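Local coordinates for protein 6-phospho-beta-d glycosidase (Streptococcus pyogenes, PDB 5FOO) that probably hydrolyses 6-phospho-beta-D-glucosides as a family 1 glycoside hydrolase and binds 6-phosphocyclophellitol in its sugar pocket, at residues A[399-402]-A[403-407]; A[349-352]-A[353-357]; A[94-97]-A[98-102]. The protein carries 1 engineered substitution. All coordinates share one frame; numbering follows the deposited sequence.

Contact 1: residues A[399-402]-A[403-407]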
loop_
_atom_site.group_PDB
_atom_site.type_symbol
_atom_site.label_atom_id
_atom_site.label_comp_id
_atom_site.label_asym_id
_atom_site.label_seq_id
_atom_site.Cartn_x
_atom_site.Cartn_y
_atom_site.Cartn_z
ATOM N N TYR A 399 -7.979 18.825 2.598
ATOM C CA TYR A 399 -9.144 18.065 2.960
ATOM C C TYR A 399 -8.890 17.107 4.120
ATOM O O TYR A 399 -9.818 16.815 4.842
ATOM C CB TYR A 399 -9.738 17.351 1.774
ATOM C CG TYR A 399 -10.532 18.268 0.884
ATOM C CD1 TYR A 399 -11.853 18.566 1.182
ATOM C CD2 TYR A 399 -9.955 18.840 -0.228
ATOM C CE1 TYR A 399 -12.587 19.419 0.383
ATOM C CE2 TYR A 399 -10.673 19.689 -1.051
ATOM C CZ TYR A 399 -11.997 19.960 -0.741
ATOM O OH TYR A 399 -12.703 20.778 -1.551
ATOM N N LEU A 400 -7.655 16.641 4.299
ATOM C CA LEU A 400 -7.296 15.861 5.497
ATOM C C LEU A 400 -7.467 16.735 6.738
ATOM O O LEU A 400 -8.013 16.303 7.724
ATOM C CB LEU A 400 -5.865 15.361 5.397
ATOM C CG LEU A 400 -5.503 14.330 6.415
ATOM C CD1 LEU A 400 -6.323 13.058 6.222
ATOM C CD2 LEU A 400 -4.020 14.058 6.354
ATOM N N HIS A 401 -7.027 17.966 6.658
ATOM C CA HIS A 401 -7.211 18.928 7.779
ATOM C C HIS A 401 -8.679 19.137 8.133
ATOM O O HIS A 401 -9.064 19.012 9.291
ATOM C CB HIS A 401 -6.538 20.265 7.509
ATOM C CG HIS A 401 -6.487 21.168 8.708
ATOM N ND1 HIS A 401 -7.487 22.064 9.001
ATOM C CD2 HIS A 401 -5.570 21.280 9.709
ATOM C CE1 HIS A 401 -7.191 22.696 10.129
ATOM N NE2 HIS A 401 -6.018 22.253 10.561
ATOM N N LYS A 402 -9.500 19.340 7.108
ATOM C CA LYS A 402 -10.948 19.407 7.268
ATOM C C LYS A 402 -11.482 18.185 7.990
ATOM O O LYS A 402 -12.241 18.297 8.913
ATOM C CB LYS A 402 -11.635 19.637 5.907
ATOM C CG LYS A 402 -13.059 20.196 6.000
ATOM C CD LYS A 402 -13.825 20.033 4.694
ATOM C CE LYS A 402 -15.316 20.318 4.812
ATOM N NZ LYS A 402 -16.023 19.869 3.573
ATOM N N GLY A 403 -11.030 16.999 7.640
ATOM C CA GLY A 403 -11.473 15.783 8.330
ATOM C C GLY A 403 -11.028 15.686 9.798
ATOM O O GLY A 403 -11.805 15.301 10.648
ATOM N N ILE A 404 -9.782 16.046 10.077
ATOM C CA ILE A 404 -9.305 16.148 11.471
ATOM C C ILE A 404 -10.134 17.191 12.261
ATOM O O ILE A 404 -10.515 16.947 13.353
ATOM C CB ILE A 404 -7.811 16.538 11.513
ATOM C CG1 ILE A 404 -6.972 15.409 10.833
ATOM C CG2 ILE A 404 -7.349 16.813 12.952
ATOM C CD1 ILE A 404 -5.552 15.754 10.408
ATOM N N GLU A 405 -10.430 18.348 11.673
ATOM C CA GLU A 405 -11.248 19.363 12.366
ATOM C C GLU A 405 -12.664 18.845 12.668
ATOM O O GLU A 405 -13.272 19.212 13.673
ATOM C CB GLU A 405 -11.324 20.678 11.576
ATOM C CG GLU A 405 -11.461 21.885 12.483
ATOM C CD GLU A 405 -10.106 22.419 13.004
ATOM O OE1 GLU A 405 -9.124 21.658 13.215
ATOM O OE2 GLU A 405 -10.011 23.649 13.164
ATOM N N ALA A 406 -13.165 17.957 11.827
ATOM C CA ALA A 406 -14.485 17.384 12.007
ATOM C C ALA A 406 -14.459 16.231 12.968
ATOM O O ALA A 406 -15.476 15.594 13.187
ATOM C CB ALA A 406 -15.055 16.967 10.634
ATOM N N GLY A 407 -13.299 15.888 13.520
ATOM C CA GLY A 407 -13.259 14.841 14.535
ATOM C C GLY A 407 -12.606 13.524 14.091
ATOM O O GLY A 407 -12.447 12.638 14.943
#

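Contact 2: residues A[349-352]-A[353-357]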
loop_
_atom_site.group_PDB
_atom_site.type_symbol
_atom_site.label_atom_id
_atom_site.label_comp_id
_atom_site.label_asym_id
_atom_site.label_seq_id
_atom_site.Cartn_x
_atom_site.Cartn_y
_atom_site.Cartn_z
ATOM N N ILE A 349 -13.309 9.849 3.224
ATOM C CA ILE A 349 -12.635 8.752 3.925
ATOM C C ILE A 349 -12.552 9.066 5.460
ATOM O O ILE A 349 -12.769 8.205 6.313
ATOM C CB ILE A 349 -11.241 8.567 3.324
ATOM C CG1 ILE A 349 -11.360 7.902 1.906
ATOM C CG2 ILE A 349 -10.353 7.730 4.183
ATOM C CD1 ILE A 349 -10.055 7.934 1.122
ATOM N N ALA A 350 -12.231 10.307 5.770
ATOM C CA ALA A 350 -12.044 10.714 7.167
ATOM C C ALA A 350 -13.348 10.596 7.940
ATOM O O ALA A 350 -13.344 10.073 9.055
ATOM C CB ALA A 350 -11.463 12.126 7.234
ATOM N N ILE A 351 -14.449 10.989 7.297
ATOM C CA ILE A 351 -15.785 10.911 7.886
ATOM C C ILE A 351 -16.223 9.456 8.050
ATOM O O ILE A 351 -16.910 9.082 9.042
ATOM C CB ILE A 351 -16.773 11.745 7.035
ATOM C CG1 ILE A 351 -16.391 13.244 7.054
ATOM C CG2 ILE A 351 -18.242 11.571 7.446
ATOM C CD1 ILE A 351 -16.346 13.848 8.429
ATOM N N LYS A 352 -15.835 8.614 7.094
ATOM C CA LYS A 352 -16.179 7.196 7.161
ATOM C C LYS A 352 -15.492 6.567 8.356
ATOM O O LYS A 352 -16.069 5.754 9.008
ATOM C CB LYS A 352 -15.677 6.490 5.870
ATOM C CG LYS A 352 -16.207 5.103 5.636
ATOM C CD LYS A 352 -17.548 5.125 4.911
ATOM C CE LYS A 352 -18.178 3.729 4.935
ATOM N NZ LYS A 352 -19.546 3.751 4.363
ATOM N N MET A 353 -14.215 6.886 8.566
ATOM C CA MET A 353 -13.447 6.357 9.716
ATOM C C MET A 353 -14.118 6.780 11.023
ATOM O O MET A 353 -14.340 5.957 11.942
ATOM C CB MET A 353 -12.002 6.839 9.685
ATOM C CG MET A 353 -11.138 6.093 8.689
ATOM S SD MET A 353 -11.099 4.323 9.031
ATOM C CE MET A 353 -10.469 4.176 10.675
ATOM N N ARG A 354 -14.471 8.057 11.060
ATOM C CA ARG A 354 -15.148 8.647 12.218
ATOM C C ARG A 354 -16.441 7.929 12.590
ATOM O O ARG A 354 -16.633 7.670 13.750
ATOM C CB ARG A 354 -15.434 10.144 12.021
ATOM C CG ARG A 354 -15.757 10.861 13.370
ATOM C CD ARG A 354 -16.265 12.258 13.114
ATOM N NE ARG A 354 -17.517 12.140 12.411
ATOM C CZ ARG A 354 -18.183 13.132 11.836
ATOM N NH1 ARG A 354 -17.730 14.377 11.875
ATOM N NH2 ARG A 354 -19.322 12.864 11.181
ATOM N N ASP A 355 -17.286 7.601 11.600
ATOM C CA ASP A 355 -18.677 7.232 11.837
ATOM C C ASP A 355 -18.934 5.787 11.695
ATOM O O ASP A 355 -19.945 5.322 12.200
ATOM C CB ASP A 355 -19.632 7.979 10.914
ATOM C CG ASP A 355 -19.642 9.464 11.152
ATOM O OD1 ASP A 355 -19.191 9.886 12.214
ATOM O OD2 ASP A 355 -20.118 10.234 10.311
ATOM N N HIS A 356 -18.050 5.058 11.025
ATOM C CA HIS A 356 -18.308 3.649 10.772
ATOM C C HIS A 356 -17.221 2.732 11.289
ATOM O O HIS A 356 -17.415 1.495 11.382
ATOM C CB HIS A 356 -18.583 3.442 9.276
ATOM C CG HIS A 356 -19.813 4.161 8.804
ATOM N ND1 HIS A 356 -21.085 3.670 9.003
ATOM C CD2 HIS A 356 -19.970 5.350 8.177
ATOM C CE1 HIS A 356 -21.978 4.523 8.535
ATOM N NE2 HIS A 356 -21.327 5.554 8.029
ATOM N N TYR A 357 -16.074 3.286 11.688
ATOM C CA TYR A 357 -15.024 2.381 12.148
ATOM C C TYR A 357 -14.485 2.786 13.485
ATOM O O TYR A 357 -13.276 2.640 13.709
ATOM C CB TYR A 357 -13.946 2.271 11.061
ATOM C CG TYR A 357 -14.478 1.491 9.895
ATOM C CD1 TYR A 357 -14.616 0.114 9.955
ATOM C CD2 TYR A 357 -14.896 2.139 8.735
ATOM C CE1 TYR A 357 -15.165 -0.622 8.870
ATOM C CE2 TYR A 357 -15.404 1.420 7.683
ATOM C CZ TYR A 357 -15.542 0.058 7.760
ATOM O OH TYR A 357 -16.031 -0.597 6.666
#

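Contact 3: residues A[94-97]-A[98-102]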
loop_
_atom_site.group_PDB
_atom_site.type_symbol
_atom_site.label_atom_id
_atom_site.label_comp_id
_atom_site.label_asym_id
_atom_site.label_seq_id
_atom_site.Cartn_x
_atom_site.Cartn_y
_atom_site.Cartn_z
ATOM N N ASP A 94 22.885 -11.628 5.320
ATOM C CA ASP A 94 23.021 -10.300 4.686
ATOM C C ASP A 94 21.699 -9.502 4.724
ATOM O O ASP A 94 21.710 -8.292 4.884
ATOM C CB ASP A 94 23.607 -10.286 3.244
ATOM C CG ASP A 94 23.964 -8.779 2.783
ATOM O OD1 ASP A 94 23.075 -7.983 2.315
ATOM O OD2 ASP A 94 25.131 -8.345 2.994
ATOM N N GLY A 95 20.576 -10.172 4.588
ATOM C CA GLY A 95 19.284 -9.472 4.714
ATOM C C GLY A 95 19.021 -8.897 6.094
ATOM O O GLY A 95 18.518 -7.770 6.224
ATOM N N LEU A 96 19.371 -9.663 7.117
ATOM C CA LEU A 96 19.255 -9.208 8.488
ATOM C C LEU A 96 20.129 -7.965 8.693
ATOM O O LEU A 96 19.622 -6.945 9.171
ATOM C CB LEU A 96 19.685 -10.331 9.464
ATOM C CG LEU A 96 19.682 -10.034 10.947
ATOM C CD1 LEU A 96 18.249 -9.652 11.314
ATOM C CD2 LEU A 96 20.338 -11.188 11.800
ATOM N N ALA A 97 21.418 -8.047 8.332
ATOM C CA ALA A 97 22.332 -6.874 8.393
ATOM C C ALA A 97 21.761 -5.716 7.579
ATOM O O ALA A 97 21.879 -4.596 8.023
ATOM C CB ALA A 97 23.736 -7.217 7.883
ATOM N N TYR A 98 21.103 -5.994 6.424
ATOM C CA TYR A 98 20.496 -4.912 5.607
ATOM C C TYR A 98 19.346 -4.186 6.343
ATOM O O TYR A 98 19.333 -2.966 6.415
ATOM C CB TYR A 98 20.051 -5.334 4.176
ATOM C CG TYR A 98 19.423 -4.166 3.475
ATOM C CD1 TYR A 98 20.194 -3.081 3.062
ATOM C CD2 TYR A 98 18.049 -4.070 3.314
ATOM C CE1 TYR A 98 19.618 -1.966 2.489
ATOM C CE2 TYR A 98 17.467 -2.966 2.733
ATOM C CZ TYR A 98 18.253 -1.914 2.314
ATOM O OH TYR A 98 17.670 -0.785 1.766
ATOM N N TYR A 99 18.402 -4.914 6.917
ATOM C CA TYR A 99 17.247 -4.277 7.578
ATOM C C TYR A 99 17.686 -3.620 8.924
ATOM O O TYR A 99 17.171 -2.552 9.336
ATOM C CB TYR A 99 16.031 -5.242 7.658
ATOM C CG TYR A 99 15.453 -5.454 6.272
ATOM C CD1 TYR A 99 14.878 -4.387 5.592
ATOM C CD2 TYR A 99 15.528 -6.712 5.609
ATOM C CE1 TYR A 99 14.395 -4.538 4.318
ATOM C CE2 TYR A 99 15.050 -6.871 4.326
ATOM C CZ TYR A 99 14.502 -5.784 3.682
ATOM O OH TYR A 99 14.058 -5.887 2.381
ATOM N N ASN A 100 18.744 -4.168 9.525
ATOM C CA ASN A 100 19.332 -3.486 10.685
ATOM C C ASN A 100 19.935 -2.122 10.271
ATOM O O ASN A 100 19.736 -1.157 10.996
ATOM C CB ASN A 100 20.285 -4.381 11.457
ATOM C CG ASN A 100 19.553 -5.300 12.432
ATOM O OD1 ASN A 100 18.549 -4.897 13.036
ATOM N ND2 ASN A 100 20.029 -6.566 12.557
ATOM N N ARG A 101 20.565 -2.041 9.089
ATOM C CA ARG A 101 21.089 -0.752 8.554
ATOM C C ARG A 101 19.926 0.227 8.358
ATOM O O ARG A 101 19.987 1.336 8.850
ATOM C CB ARG A 101 21.857 -0.921 7.221
ATOM C CG ARG A 101 23.305 -1.379 7.282
ATOM C CD ARG A 101 23.921 -1.674 5.886
ATOM N NE ARG A 101 23.713 -0.567 4.930
ATOM C CZ ARG A 101 23.468 -0.707 3.611
ATOM N NH1 ARG A 101 23.431 -1.893 3.031
ATOM N NH2 ARG A 101 23.283 0.354 2.865
ATOM N N VAL A 102 18.846 -0.207 7.702
ATOM C CA VAL A 102 17.703 0.646 7.458
ATOM C C VAL A 102 17.124 1.213 8.766
ATOM O O VAL A 102 16.854 2.411 8.921
ATOM C CB VAL A 102 16.532 -0.126 6.731
ATOM C CG1 VAL A 102 15.367 0.801 6.543
ATOM C CG2 VAL A 102 16.950 -0.701 5.396
#

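Contact 1: residues A[399-402]-A[403-407]
His401, with CG trans to its own N (chi1 -170°), and Glu405, folded at chi2 (85°), lie side by side one helical turn apart and point the same way. The carboxylate draws up to the imidazole obliquely, its plane 44° from the ring, with Glu405 OE1 3.8 Å from His401 CE1. The NE2 end of the ring is turned to a different partner and hydrogen-bonds the backbone O of Ala3. Glu405, close but not bonded to the ring, might mildly favour its protonated form. On the inner flank, Ile404, with CG1 beside its own N and CD1 extended, brings CD1 to 4.2 Å from Leu400 CG, while its CG1 lies 3.4 Å from Leu400 O. This apolar pair faces Cys410 of strand 410-416 and Phe8. Beneath the side chains, Glu405 N reaches His401 O at 2.8 Å, and Ala406 N reaches Lys402 O at 3.1 Å along a more bent path. Gly407 then takes a positive phi, and its N bonds Ile404 O at 3.0 Å. Helix 387-405 thus finishes in a glycine-terminated Schellman motif, just ahead of strand 410-416, the eighth strand of the TIM barrel.

Contact 2: residues A[349-352]-A[353-357]
The closing turns of helix 344-356, on the outside of the TIM barrel between strands 293-297 and 362-367, bring Ile351 against Arg354 and Asp355, and Lys352 against His356. Ile351 and Arg354 run alongside each other in the same direction. The CD1 methyl of Ile351 lies over one face of the guanidinium, offset toward its rim and 3.8 Å from Arg354 NH1. Ile351 CG2 rests 3.7 Å from Asp355 OD2. Arginine and aspartate, neighbours in sequence, form a side-on salt bridge. A bend at chi3 (65°) turns Arg354 back along the helix, and NE reaches Asp355 OD1 at 2.8 Å from above the carboxylate plane. Arg354 NH2 meets Asp355 OD2 at 2.9 Å on the syn lone pair. The remaining nitrogen, NH1, goes to Ala406 O at the end of helix 387-405. On another side of the helix the Lys352 chain, kinked at chi2 (86°), crosses the His356 imidazole; its CE is 4.0 Å from His356 CD2, and NZ sits above the ring near the rim. Met353 faces inward to Leu294, Leu296 and Trp362 of the barrel strands. In the backbone, His356 N bonds Lys352 O at 2.9 Å, and Asp355 N adds a weak bond to the same oxygen besides its own to Ile351 O, as the helix comes to its end. Chemically, the methyl over one face and the two-point grip on the carboxylate should restrict the turning of the guanidinium plane and keep NH1 directed at Ala406 O. The ammonium above His356 would tend to disfavour a protonated imidazole, although the charged atoms do not touch.

Contact 3: residues A[94-97]-A[98-102]
A same-face contact along one helix, here helix 93-108 on the outside of the barrel between strands 72-76 and 112-116, joins Leu96 to Asn100 and Gly95 to Tyr99. Leu96 and Asn100 stand alongside each other and point the same way. Torsions of 178° at chi1 and 60° at chi2 set CG and CD1 of Leu96 beside the amide, CD1 3.8 Å from Asn100 ND2. The amide nitrogen is also 3.4 Å from Leu96 O, but the angle is too poor for a hydrogen bond; that oxygen instead accepts the backbone Asn100 N at 2.9 Å. The other end of the amide, OD1, accepts a hydrogen bond from Arg156 NH2. One residue back, Gly95 O is 3.2 Å from Tyr99 CD2, approaching the ring obliquely, and it also accepts Tyr99 N at 2.9 Å. The phenol beyond is hydrogen-bonded to Glu20 OE2, which should limit the swing of the ring. Its neighbour Tyr98 turns an edge onto it: Tyr98 CD2 sits above the centre of the Tyr99 ring, 3.8 Å from its plane. On the Tyr98 side, Asp94 OD1 is 4.4 Å from Tyr98 CB. Arg101, one turn on from Ala97, rests CG 3.6 Å from Ala97 O. Tyr55 ties the two charged residues together, its hydroxyl bonded to Asp94 OD1 and its backbone O to Arg101 NH2. Helix 93-108 is the outer helix between the second and third strands of the (beta/alpha)8 barrel, packed between helices 54-67 and 136-153.

Along the chain contact 3 comes first, then contact 2, then contact 1, each within one outer helix of the same TIM barrel: helices 93-108, 344-356 and 387-405. Contacts 1 and 2 lie on successive helices flanking strand 362-367. Their centres are 11 Å apart, and they touch where Gly403 CA comes 3.8 Å from Ala350 CB and Ala406 CB comes 4.0 Å from Ile351 CD1. Here two neighbouring outer helices pack on each other. Contact 3 belongs to a distant part of the same helical layer and touches neither, its centre 38 Å from contact 1 and 37 Å from contact 2, on the opposite side of the chain's centre from contact 2.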